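Local coordinates for protein peptidyl-tRNA hydrolase (Sulfolobus solfataricus, PDB 1XTY) that hydrolyses the bond between peptide and tRNA in peptidyl-tRNAs, probably those that drop off the ribosome during protein synthesis, at residues A[3-8]-A[108-113]; A[59-64]-A[68-73]. All coordinates share one frame; numbering follows the deposited sequence.

Contact 1 of 2, residues A[3-8]-A[108-113]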
loop_
_atom_site.group_PDB
_atom_site.type_symbol
_atom_site.label_atom_id
_atom_site.label_comp_id
_atom_site.label_asym_id
_atom_site.label_seq_id
_atom_site.Cartn_x
_atom_site.Cartn_y
_atom_site.Cartn_z
ATOM N N LYS A 3 10.568 -5.665 8.993
ATOM C CA LYS A 3 9.408 -5.932 8.156
ATOM C C LYS A 3 8.132 -5.249 8.620
ATOM O O LYS A 3 8.001 -4.860 9.779
ATOM C CB LYS A 3 9.145 -7.436 8.070
ATOM C CG LYS A 3 10.214 -8.204 7.315
ATOM C CD LYS A 3 9.879 -9.674 7.231
ATOM C CE LYS A 3 10.980 -10.438 6.515
ATOM N NZ LYS A 3 10.692 -11.899 6.494
ATOM N N MET A 4 7.196 -5.101 7.690
ATOM C CA MET A 4 5.904 -4.510 7.993
ATOM C C MET A 4 4.897 -5.634 7.834
ATOM O O MET A 4 4.960 -6.402 6.875
ATOM C CB MET A 4 5.557 -3.384 7.009
ATOM C CG MET A 4 4.147 -2.832 7.217
ATOM S SD MET A 4 3.645 -1.581 6.004
ATOM C CE MET A 4 4.493 -0.159 6.639
ATOM N N VAL A 5 3.979 -5.747 8.783
ATOM C CA VAL A 5 2.962 -6.775 8.719
ATOM C C VAL A 5 1.591 -6.121 8.678
ATOM O O VAL A 5 1.326 -5.176 9.423
ATOM C CB VAL A 5 3.023 -7.711 9.948
ATOM C CG1 VAL A 5 1.948 -8.785 9.839
ATOM C CG2 VAL A 5 4.401 -8.346 10.047
ATOM N N ILE A 6 0.735 -6.608 7.789
ATOM C CA ILE A 6 -0.621 -6.089 7.685
ATOM C C ILE A 6 -1.576 -7.254 7.916
ATOM O O ILE A 6 -1.514 -8.274 7.227
ATOM C CB ILE A 6 -0.908 -5.458 6.301
ATOM C CG1 ILE A 6 0.010 -4.257 6.063
ATOM C CG2 ILE A 6 -2.362 -4.996 6.234
ATOM C CD1 ILE A 6 1.368 -4.613 5.514
ATOM N N VAL A 7 -2.443 -7.099 8.910
ATOM C CA VAL A 7 -3.418 -8.123 9.263
ATOM C C VAL A 7 -4.774 -7.774 8.662
ATOM O O VAL A 7 -5.368 -6.752 9.007
ATOM C CB VAL A 7 -3.559 -8.231 10.797
ATOM C CG1 VAL A 7 -4.485 -9.393 11.158
ATOM C CG2 VAL A 7 -2.186 -8.417 11.433
ATOM N N VAL A 8 -5.264 -8.628 7.769
ATOM C CA VAL A 8 -6.543 -8.402 7.106
ATOM C C VAL A 8 -7.663 -9.277 7.673
ATOM O O VAL A 8 -7.443 -10.448 7.982
ATOM C CB VAL A 8 -6.419 -8.688 5.597
ATOM C CG1 VAL A 8 -7.738 -8.418 4.899
ATOM C CG2 VAL A 8 -5.307 -7.839 5.003
ATOM N N ASN A 108 11.325 -10.321 14.335
ATOM C CA ASN A 108 11.143 -11.174 15.503
ATOM C C ASN A 108 10.334 -10.418 16.546
ATOM O O ASN A 108 9.613 -11.015 17.347
ATOM C CB ASN A 108 12.500 -11.592 16.075
ATOM C CG ASN A 108 13.255 -12.517 15.147
ATOM O OD1 ASN A 108 14.488 -12.560 15.153
ATOM N ND2 ASN A 108 12.513 -13.275 14.343
ATOM N N LEU A 109 10.455 -9.096 16.530
ATOM C CA LEU A 109 9.714 -8.270 17.468
ATOM C C LEU A 109 8.261 -8.296 17.019
ATOM O O LEU A 109 7.354 -8.479 17.825
ATOM C CB LEU A 109 10.259 -6.837 17.464
ATOM C CG LEU A 109 9.670 -5.896 18.516
ATOM C CD1 LEU A 109 9.864 -6.498 19.904
ATOM C CD2 LEU A 109 10.344 -4.540 18.429
ATOM N N VAL A 110 8.044 -8.142 15.717
ATOM C CA VAL A 110 6.694 -8.164 15.178
ATOM C C VAL A 110 6.091 -9.563 15.303
ATOM O O VAL A 110 4.882 -9.707 15.505
ATOM C CB VAL A 110 6.672 -7.734 13.696
ATOM C CG1 VAL A 110 5.235 -7.668 13.198
ATOM C CG2 VAL A 110 7.348 -6.379 13.541
ATOM N N ASP A 111 6.929 -10.592 15.190
ATOM C CA ASP A 111 6.447 -11.966 15.305
ATOM C C ASP A 111 5.901 -12.259 16.695
ATOM O O ASP A 111 5.074 -13.151 16.862
ATOM C CB ASP A 111 7.554 -12.975 14.981
ATOM C CG ASP A 111 7.804 -13.113 13.494
ATOM O OD1 ASP A 111 6.821 -13.148 12.726
ATOM O OD2 ASP A 111 8.984 -13.204 13.093
ATOM N N SER A 112 6.368 -11.519 17.697
ATOM C CA SER A 112 5.881 -11.731 19.052
ATOM C C SER A 112 4.434 -11.244 19.122
ATOM O O SER A 112 3.826 -11.215 20.196
ATOM C CB SER A 112 6.749 -10.979 20.071
ATOM O OG SER A 112 6.637 -9.574 19.929
ATOM N N ILE A 113 3.894 -10.873 17.960
ATOM C CA ILE A 113 2.520 -10.385 17.836
ATOM C C ILE A 113 1.716 -11.148 16.788
ATOM O O ILE A 113 0.572 -11.523 17.028
ATOM C CB ILE A 113 2.465 -8.907 17.398
ATOM C CG1 ILE A 113 3.279 -8.033 18.344
ATOM C CG2 ILE A 113 1.016 -8.439 17.357
ATOM C CD1 ILE A 113 3.303 -6.572 17.935
#
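Val110 of helix 107-114 meets Val5 of strand 2-9, and this single pair of branched side chains carries most of the contact. The helix directly follows strand 97-106, the antiparallel neighbour of strand 2-9 in the central mixed sheet, and folds back over the face of that sheet opposite helix 16-35, on which Met4 and Ile6 pack. Taken in order, the helix first reaches the strand at Val110, whose CA is 7.6 Å from the CA of Val5, the nearest such pair of the two segments. Its CG1, anti to the backbone N (chi1 -176°), extends toward the strand and comes 3.3 Å from Val5 CG2, tighter than usual for two methyl carbons. The same CG1 lies 3.9 Å from Val5 CB. Each side chain runs alongside the other and points the opposite way, so that a flank and not a tip of Val5 is touched. The other branch of Val110, CG2, is 4.1 Å from Lys3 O and so spans toward the strand's backbone; Val110 also touches Ala105 of strand 97-106. Asp111 is more loosely related to the strand: its OD2 stays 6.9 Å from Lys3 NZ, which forms its salt bridge with Glu107 instead. The Val5-Val110 pair is thus a methyl contact, with one branch of Val110 near a backbone carbonyl. Methyl contact, with no polar bond between the two segments, holds the helix against the strand here, while the carboxylates of Glu107 and Asp111 probably give the ammonium group of Lys3 a favourable electrostatic setting at the border.

Contact 2 of 2, residues A[59-64]-A[68-73]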
loop_
_atom_site.group_PDB
_atom_site.type_symbol
_atom_site.label_atom_id
_atom_site.label_comp_id
_atom_site.label_asym_id
_atom_site.label_seq_id
_atom_site.Cartn_x
_atom_site.Cartn_y
_atom_site.Cartn_z
ATOM N N VAL A 59 -0.971 -11.158 6.429
ATOM C CA VAL A 59 -1.631 -12.280 7.078
ATOM C C VAL A 59 -3.102 -11.965 7.303
ATOM O O VAL A 59 -3.551 -10.846 7.043
ATOM C CB VAL A 59 -0.948 -12.609 8.418
ATOM C CG1 VAL A 59 0.490 -13.035 8.166
ATOM C CG2 VAL A 59 -0.978 -11.394 9.337
ATOM N N LYS A 60 -3.857 -12.950 7.779
ATOM C CA LYS A 60 -5.282 -12.749 8.006
ATOM C C LYS A 60 -5.787 -13.277 9.345
ATOM O O LYS A 60 -5.128 -14.086 9.998
ATOM C CB LYS A 60 -6.079 -13.404 6.875
ATOM C CG LYS A 60 -5.820 -14.898 6.714
ATOM C CD LYS A 60 -6.625 -15.486 5.558
ATOM C CE LYS A 60 -6.319 -16.966 5.364
ATOM N NZ LYS A 60 -7.115 -17.576 4.255
ATOM N N VAL A 61 -6.957 -12.785 9.743
ATOM C CA VAL A 61 -7.634 -13.186 10.976
ATOM C C VAL A 61 -9.115 -13.205 10.622
ATOM O O VAL A 61 -9.543 -12.482 9.726
ATOM C CB VAL A 61 -7.399 -12.178 12.133
ATOM C CG1 VAL A 61 -5.936 -12.175 12.536
ATOM C CG2 VAL A 61 -7.844 -10.790 11.718
ATOM N N ASN A 62 -9.903 -14.023 11.309
ATOM C CA ASN A 62 -11.324 -14.107 10.993
ATOM C C ASN A 62 -12.265 -13.409 11.965
ATOM O O ASN A 62 -13.448 -13.748 12.035
ATOM C CB ASN A 62 -11.742 -15.572 10.849
ATOM C CG ASN A 62 -11.175 -16.443 11.943
ATOM O OD1 ASN A 62 -11.241 -16.098 13.124
ATOM N ND2 ASN A 62 -10.613 -17.587 11.559
ATOM N N SER A 63 -11.754 -12.440 12.716
ATOM C CA SER A 63 -12.601 -11.713 13.652
ATOM C C SER A 63 -12.021 -10.361 14.036
ATOM O O SER A 63 -10.804 -10.174 14.074
ATOM C CB SER A 63 -12.839 -12.533 14.924
ATOM O OG SER A 63 -11.730 -12.452 15.802
ATOM N N LEU A 64 -12.910 -9.419 14.324
ATOM C CA LEU A 64 -12.499 -8.085 14.721
ATOM C C LEU A 64 -11.736 -8.139 16.041
ATOM O O LEU A 64 -10.765 -7.412 16.230
ATOM C CB LEU A 64 -13.724 -7.181 14.870
ATOM C CG LEU A 64 -13.442 -5.730 15.267
ATOM C CD1 LEU A 64 -12.626 -5.045 14.187
ATOM C CD2 LEU A 64 -14.752 -5.005 15.474
ATOM N N ILE A 68 -8.140 -6.324 17.362
ATOM C CA ILE A 68 -8.024 -5.443 18.521
ATOM C C ILE A 68 -6.970 -6.005 19.472
ATOM O O ILE A 68 -6.172 -5.268 20.053
ATOM C CB ILE A 68 -9.374 -5.330 19.277
ATOM C CG1 ILE A 68 -10.458 -4.790 18.342
ATOM C CG2 ILE A 68 -9.211 -4.440 20.509
ATOM C CD1 ILE A 68 -10.189 -3.395 17.808
ATOM N N SER A 69 -6.981 -7.322 19.628
ATOM C CA SER A 69 -6.030 -7.989 20.501
ATOM C C SER A 69 -4.599 -7.677 20.080
ATOM O O SER A 69 -3.751 -7.365 20.911
ATOM C CB SER A 69 -6.255 -9.501 20.462
ATOM O OG SER A 69 -5.229 -10.180 21.163
ATOM N N ARG A 70 -4.338 -7.748 18.779
ATOM C CA ARG A 70 -3.000 -7.493 18.273
ATOM C C ARG A 70 -2.621 -6.018 18.240
ATOM O O ARG A 70 -1.446 -5.676 18.356
ATOM C CB ARG A 70 -2.843 -8.153 16.905
ATOM C CG ARG A 70 -2.929 -9.670 17.031
ATOM C CD ARG A 70 -2.737 -10.411 15.729
ATOM N NE ARG A 70 -2.743 -11.856 15.950
ATOM C CZ ARG A 70 -3.773 -12.534 16.452
ATOM N NH1 ARG A 70 -4.892 -11.904 16.785
ATOM N NH2 ARG A 70 -3.681 -13.845 16.629
ATOM N N ALA A 71 -3.609 -5.139 18.104
ATOM C CA ALA A 71 -3.325 -3.709 18.111
ATOM C C ALA A 71 -2.894 -3.324 19.529
ATOM O O ALA A 71 -2.000 -2.506 19.719
ATOM C CB ALA A 71 -4.570 -2.913 17.698
ATOM N N LYS A 72 -3.527 -3.931 20.528
ATOM C CA LYS A 72 -3.191 -3.641 21.917
ATOM C C LYS A 72 -1.763 -4.114 22.204
ATOM O O LYS A 72 -1.003 -3.456 22.910
ATOM C CB LYS A 72 -4.188 -4.342 22.841
ATOM C CG LYS A 72 -4.092 -3.964 24.315
ATOM C CD LYS A 72 -2.981 -4.701 25.027
ATOM C CE LYS A 72 -3.041 -4.461 26.527
ATOM N NZ LYS A 72 -3.027 -3.009 26.861
ATOM N N LYS A 73 -1.403 -5.254 21.630
ATOM C CA LYS A 73 -0.072 -5.813 21.811
ATOM C C LYS A 73 0.954 -4.847 21.217
ATOM O O LYS A 73 1.944 -4.502 21.856
ATOM C CB LYS A 73 0.001 -7.172 21.118
ATOM C CG LYS A 73 0.962 -8.158 21.753
ATOM C CD LYS A 73 0.390 -9.567 21.654
ATOM C CE LYS A 73 1.307 -10.598 22.293
ATOM N NZ LYS A 73 0.654 -11.942 22.342
#
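Ile68 N bonds back to Leu64 O as the chain enters helix 64-76, just after the N-cap residue Ser63. The setting is a beta-alpha-beta crossover: strand 56-61 leads through a short turn into this helix, which returns the chain to strand 81-85, parallel to the first. The hydrogen bonding supplies the clearest evidence for the helical turn. Ile68 N donates to Leu64 O over 3.1 Å, with an N-H...O angle of 160° and a C=O...N angle of 161°, a nearly straight i to i+4 bond. At the N-cap, Ser63 OG accepts from Glu66 N.

The second kind of contact is a guanidinium against a methyl. Arg70 points back to the strand, its chain extended from CA to NE and then turned about the CD-NE bond, which carries the flat end group to Val61. Val61 CG1 lies over one face of the guanidinium, 4.4 Å from Arg70 NH1. That NH1 bonds to Glu66 O and NH2 has a long, weak ion pair with Asp116, so its nitrogens have partners outside these two segments while the face meets the aliphatic carbon.

Apolar contact is the third kind: Leu64 CG and Ile68 CG1 are 4.4 Å apart on the partly open side of the turn. Separate from it is a close approach to a carbonyl oxygen. Ile68 CG1, set beside its backbone N (chi1 -59°), passes 3.4 Å from Leu64 O, the oxygen that receives the helical bond.

Contact 2 is nested in the chain loop that contact 1 closes, and their centres are 11 Å apart. The parallel strands 2-9 and 56-61 join them: Val8 N lies 2.9 Å from Val59 O and Val8 O lies 3.0 Å from Val61 N, both probable hydrogen bonds. Side chains continue the join, with Val7 CG1 3.4 Å from Val61 CG1. The helices meet as well, Ser112 O being 3.3 Å from Lys73 CE, and Arg70 touches Ile113. Helices 64-76 and 107-114 thus pack against the same sheet as neighbours. A sulfate, probably from the crystallisation liquor, sits about 4 Å from the side chain of Leu64, at the contact 2 end.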